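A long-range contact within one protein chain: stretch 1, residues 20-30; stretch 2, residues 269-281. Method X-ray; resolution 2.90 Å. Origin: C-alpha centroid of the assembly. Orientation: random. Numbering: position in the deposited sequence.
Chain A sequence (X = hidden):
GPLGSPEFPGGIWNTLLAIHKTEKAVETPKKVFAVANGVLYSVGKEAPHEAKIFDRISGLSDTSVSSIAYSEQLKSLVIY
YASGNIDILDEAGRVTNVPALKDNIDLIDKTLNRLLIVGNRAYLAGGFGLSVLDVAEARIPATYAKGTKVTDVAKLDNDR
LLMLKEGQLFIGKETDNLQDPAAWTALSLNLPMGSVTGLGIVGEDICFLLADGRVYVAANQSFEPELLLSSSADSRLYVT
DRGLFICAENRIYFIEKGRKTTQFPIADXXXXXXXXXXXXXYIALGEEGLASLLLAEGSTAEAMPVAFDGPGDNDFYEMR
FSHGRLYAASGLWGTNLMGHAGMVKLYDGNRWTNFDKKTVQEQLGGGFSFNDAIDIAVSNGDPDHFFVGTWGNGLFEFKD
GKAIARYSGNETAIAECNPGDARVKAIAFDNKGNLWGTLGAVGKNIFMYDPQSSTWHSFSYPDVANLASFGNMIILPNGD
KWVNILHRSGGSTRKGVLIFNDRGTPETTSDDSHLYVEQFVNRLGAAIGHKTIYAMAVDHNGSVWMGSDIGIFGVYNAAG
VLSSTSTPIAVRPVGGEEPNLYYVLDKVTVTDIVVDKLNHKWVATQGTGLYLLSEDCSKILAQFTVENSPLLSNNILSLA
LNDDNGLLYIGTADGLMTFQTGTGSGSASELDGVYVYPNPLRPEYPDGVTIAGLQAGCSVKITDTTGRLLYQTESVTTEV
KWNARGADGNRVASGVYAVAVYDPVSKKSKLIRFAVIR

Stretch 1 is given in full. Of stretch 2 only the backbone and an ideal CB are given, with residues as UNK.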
# COMPACT_ATOMS: atom_id res chain seq x y z
N HIS A 20 1.11 -13.18 -1.94
CA HIS A 20 0.79 -13.89 -0.70
C HIS A 20 -0.65 -14.61 -0.77
O HIS A 20 -0.83 -15.53 -1.59
CB HIS A 20 0.97 -12.89 0.50
CG HIS A 20 0.66 -13.37 1.89
ND1 HIS A 20 0.59 -14.72 2.21
CD2 HIS A 20 0.38 -12.65 3.00
CE1 HIS A 20 0.27 -14.77 3.49
NE2 HIS A 20 0.13 -13.55 4.01
N LYS A 21 -1.63 -14.20 0.08
CA LYS A 21 -2.94 -14.82 0.32
C LYS A 21 -3.91 -14.78 -0.88
O LYS A 21 -4.71 -13.85 -0.96
CB LYS A 21 -3.59 -14.15 1.55
CG LYS A 21 -4.72 -14.93 2.21
CD LYS A 21 -5.36 -14.05 3.28
CE LYS A 21 -6.69 -14.57 3.76
NZ LYS A 21 -7.47 -13.48 4.41
N THR A 22 -3.91 -15.83 -1.74
CA THR A 22 -4.79 -15.95 -2.92
C THR A 22 -6.21 -16.25 -2.42
O THR A 22 -6.50 -17.36 -1.97
CB THR A 22 -4.22 -16.98 -3.92
OG1 THR A 22 -2.97 -16.47 -4.37
CG2 THR A 22 -5.11 -17.23 -5.13
N GLU A 23 -7.06 -15.22 -2.47
CA GLU A 23 -8.43 -15.26 -1.98
C GLU A 23 -9.46 -15.59 -3.07
O GLU A 23 -10.60 -15.89 -2.73
CB GLU A 23 -8.76 -13.93 -1.30
CG GLU A 23 -8.07 -13.77 0.05
CD GLU A 23 -7.87 -12.35 0.56
OE1 GLU A 23 -7.48 -11.47 -0.24
OE2 GLU A 23 -8.00 -12.15 1.79
N LYS A 24 -9.06 -15.53 -4.36
CA LYS A 24 -9.95 -15.78 -5.51
C LYS A 24 -9.19 -16.39 -6.69
O LYS A 24 -7.98 -16.18 -6.81
CB LYS A 24 -10.64 -14.48 -5.95
CG LYS A 24 -12.03 -14.30 -5.35
CD LYS A 24 -12.11 -13.09 -4.46
CE LYS A 24 -13.41 -13.01 -3.72
NZ LYS A 24 -13.33 -12.01 -2.63
N ALA A 25 -9.91 -17.13 -7.56
CA ALA A 25 -9.39 -17.85 -8.73
C ALA A 25 -10.46 -17.96 -9.81
O ALA A 25 -11.62 -18.26 -9.49
CB ALA A 25 -8.92 -19.23 -8.32
N VAL A 26 -10.08 -17.71 -11.07
CA VAL A 26 -10.96 -17.75 -12.25
C VAL A 26 -10.23 -18.47 -13.39
O VAL A 26 -9.08 -18.12 -13.70
CB VAL A 26 -11.38 -16.30 -12.69
CG1 VAL A 26 -12.03 -16.28 -14.08
CG2 VAL A 26 -12.28 -15.62 -11.67
N GLU A 27 -10.92 -19.44 -14.06
CA GLU A 27 -10.36 -20.13 -15.23
C GLU A 27 -10.70 -19.38 -16.52
O GLU A 27 -11.86 -19.03 -16.74
CB GLU A 27 -10.84 -21.59 -15.33
CG GLU A 27 -10.03 -22.39 -16.34
CD GLU A 27 -10.65 -23.67 -16.87
OE1 GLU A 27 -11.40 -24.32 -16.11
OE2 GLU A 27 -10.35 -24.04 -18.03
N THR A 28 -9.68 -19.16 -17.38
CA THR A 28 -9.70 -18.51 -18.71
C THR A 28 -9.28 -19.60 -19.71
O THR A 28 -8.50 -20.45 -19.29
CB THR A 28 -8.76 -17.27 -18.66
OG1 THR A 28 -9.46 -16.20 -18.00
CG2 THR A 28 -8.20 -16.82 -20.03
N PRO A 29 -9.72 -19.61 -21.01
CA PRO A 29 -9.27 -20.68 -21.94
C PRO A 29 -7.76 -20.90 -21.97
O PRO A 29 -7.35 -22.05 -22.04
CB PRO A 29 -9.77 -20.21 -23.30
CG PRO A 29 -10.96 -19.38 -22.98
CD PRO A 29 -10.66 -18.69 -21.68
N LYS A 30 -6.94 -19.83 -21.84
CA LYS A 30 -5.48 -19.98 -21.86
C LYS A 30 -4.77 -19.40 -20.58
O LYS A 30 -3.54 -19.48 -20.49
CB LYS A 30 -4.88 -19.32 -23.14
CG LYS A 30 -5.29 -19.99 -24.47
CD LYS A 30 -4.30 -21.06 -24.93
CE LYS A 30 -4.98 -22.25 -25.58
NZ LYS A 30 -4.02 -23.09 -26.35
N UNK A 269 -10.42 -23.35 1.64
CA UNK A 269 -10.61 -23.02 0.23
C UNK A 269 -11.43 -21.73 0.17
O UNK A 269 -12.55 -21.70 0.68
CB UNK A 269 -11.30 -24.16 -0.53
N UNK A 270 -10.86 -20.69 -0.46
CA UNK A 270 -11.41 -19.34 -0.54
C UNK A 270 -12.05 -19.01 -1.90
O UNK A 270 -12.80 -18.02 -2.01
CB UNK A 270 -10.30 -18.33 -0.24
N UNK A 271 -11.75 -19.81 -2.91
CA UNK A 271 -12.27 -19.59 -4.25
C UNK A 271 -12.01 -20.75 -5.17
O UNK A 271 -11.11 -21.55 -4.91
CB UNK A 271 -11.66 -18.32 -4.85
N UNK A 272 -12.83 -20.88 -6.23
CA UNK A 272 -12.72 -21.93 -7.24
C UNK A 272 -13.06 -21.33 -8.60
O UNK A 272 -13.99 -20.52 -8.68
CB UNK A 272 -13.64 -23.11 -6.92
N UNK A 273 -12.31 -21.76 -9.63
CA UNK A 273 -12.49 -21.38 -11.03
C UNK A 273 -12.53 -22.59 -11.94
O UNK A 273 -11.65 -23.45 -11.86
CB UNK A 273 -11.37 -20.44 -11.47
N UNK A 274 -13.57 -22.69 -12.79
CA UNK A 274 -13.80 -23.81 -13.71
C UNK A 274 -14.79 -23.41 -14.82
O UNK A 274 -15.82 -22.83 -14.52
CB UNK A 274 -14.33 -25.03 -12.94
N UNK A 275 -14.44 -23.69 -16.09
CA UNK A 275 -15.24 -23.35 -17.28
C UNK A 275 -16.20 -24.46 -17.59
O UNK A 275 -15.93 -25.61 -17.24
CB UNK A 275 -14.35 -23.08 -18.49
N UNK A 276 -17.34 -24.12 -18.23
CA UNK A 276 -18.44 -25.03 -18.55
C UNK A 276 -17.96 -26.42 -18.96
O UNK A 276 -18.40 -27.41 -18.35
CB UNK A 276 -19.29 -24.43 -19.67
N UNK A 277 -17.03 -26.50 -19.91
CA UNK A 277 -16.56 -27.79 -20.41
C UNK A 277 -15.13 -28.15 -19.89
O UNK A 277 -14.38 -28.84 -20.59
CB UNK A 277 -16.57 -27.77 -21.94
N UNK A 278 -14.80 -27.78 -18.64
CA UNK A 278 -13.48 -28.08 -18.09
C UNK A 278 -13.49 -29.31 -17.18
O UNK A 278 -14.46 -29.54 -16.49
CB UNK A 278 -12.95 -26.87 -17.31
N UNK A 279 -12.40 -30.08 -17.15
CA UNK A 279 -12.33 -31.27 -16.29
C UNK A 279 -11.31 -31.08 -15.17
O UNK A 279 -11.01 -32.03 -14.44
CB UNK A 279 -11.97 -32.51 -17.12
N UNK A 280 -10.84 -29.83 -14.99
CA UNK A 280 -9.89 -29.42 -13.96
C UNK A 280 -10.31 -28.05 -13.39
O UNK A 280 -10.61 -27.12 -14.13
CB UNK A 280 -8.47 -29.36 -14.53
N UNK A 281 -10.31 -27.94 -12.06
CA UNK A 281 -10.68 -26.71 -11.36
C UNK A 281 -9.48 -26.06 -10.68
O UNK A 281 -8.62 -26.75 -10.14
CB UNK A 281 -11.77 -27.00 -10.32

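Strand 22-27 runs almost parallel to residues 271-273, their N-to-C directions 7° apart and their axes approaching to 4.8 Å, yet no backbone hydrogen bond links the two. At position 269, CA-to-CB points away and the ideal CB has nothing of stretch 1 within 5.5 Å, so stretch 1 sets little constraint; the residue is Val269.

Position 270 points toward stretch 1, its ideal CB 3.5 Å from Glu23 O. Beyond it lie the methylene carbons of Lys21 and Glu23, whose charged ends pair with each other through Lys21 NZ and Glu23 OE2 at 3.0 Å. A mid-sized aliphatic chain could cover these carbons, and a longer polar one might reach the charges. The residue is Leu270, with chi1 m and chi2 t; its CD1 packs 3.7 Å from Glu23 CG and 4.1 Å from Lys21 CE.

At position 271 the ideal CB would lie a tight 3.1 Å from Lys24 CA, and phi/psi of -169/156 is extended. Little beyond glycine or perhaps alanine would suit, and Gly271 is found. Position 272 points away, which leaves the choice open as far as stretch 1 is concerned; it is Val272.

Position 273 is the most restrictive. An ideal CB would clash with Glu27 N and Val26 CA, each at 2.8 Å, and with Ala25 O at 3.0 Å. Glycine is therefore expected, although phi/psi of -130/127 would allow other residues. Gly273 lets the chains close to 4.1 Å between its CA and Val26 CA.

Position 274 points away, with its ideal CB 4.4 Å from Glu27 OE1; many residues would fit, and Ala274 occupies it. Position 275 points toward stretch 1, and its backbone N donates to Glu27 OE1 at 3.1 Å, a bond open to any residue but proline. A long, flexible apolar chain could continue past the carboxylate to Pro29. Met275 does so, its SD lying 3.7 Å from Pro29 CD.

Positions 276 and 277 form the middle of a type I turn and meet nothing of stretch 1, so polar residues are reasonable; they are Asn276 and Glu277. At 278, which closes the turn, the ideal CB faces the Glu27 carboxylate, only 3.2 Å from OE1. A small donor suits this spot better than an acid. Ser278 donates from OG to Glu27 OE2 at 2.7 Å, so the carboxylate is held through both oxygens.

Position 279 points away, and its ideal CB has nothing of stretch 1 within 5.5 Å, so stretch 1 leaves the choice open; Asn279 is present. Position 280 points sideways and 281 away, neither ideal CB coming within 5.5 Å of stretch 1; many residues would serve, and Thr280 and Ala281 are present.

Stretch 2 (269-281) VLGVGAMNESNTA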
# COMPACT_ATOMS: atom_id res chain seq x y z
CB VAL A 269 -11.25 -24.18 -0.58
CG1 VAL A 269 -11.47 -23.78 -2.04
CG2 VAL A 269 -10.42 -25.45 -0.48
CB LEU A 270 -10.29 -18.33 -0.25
CG LEU A 270 -9.65 -18.34 1.15
CD1 LEU A 270 -8.61 -17.26 1.27
CD2 LEU A 270 -10.68 -18.17 2.25
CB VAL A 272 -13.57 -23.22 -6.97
CG1 VAL A 272 -13.26 -24.30 -8.00
CG2 VAL A 272 -13.35 -23.79 -5.57
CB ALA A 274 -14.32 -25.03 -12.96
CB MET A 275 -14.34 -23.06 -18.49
CG MET A 275 -13.61 -21.75 -18.34
SD MET A 275 -12.55 -21.24 -19.71
CE MET A 275 -13.75 -21.13 -21.06
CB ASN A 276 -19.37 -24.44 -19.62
CG ASN A 276 -20.57 -25.29 -20.02
OD1 ASN A 276 -21.28 -25.88 -19.20
ND2 ASN A 276 -20.86 -25.31 -21.31
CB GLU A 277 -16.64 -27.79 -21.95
CG GLU A 277 -18.06 -28.03 -22.45
CD GLU A 277 -18.34 -27.90 -23.94
OE1 GLU A 277 -17.43 -28.19 -24.76
OE2 GLU A 277 -19.49 -27.57 -24.30
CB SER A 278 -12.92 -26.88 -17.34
OG SER A 278 -12.01 -26.17 -18.16
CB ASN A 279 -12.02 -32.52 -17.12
CG ASN A 279 -13.20 -33.02 -17.92
OD1 ASN A 279 -14.33 -33.14 -17.41
ND2 ASN A 279 -12.95 -33.35 -19.19
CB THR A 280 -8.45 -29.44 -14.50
OG1 THR A 280 -7.57 -29.09 -13.43
CG2 THR A 280 -8.24 -28.51 -15.72
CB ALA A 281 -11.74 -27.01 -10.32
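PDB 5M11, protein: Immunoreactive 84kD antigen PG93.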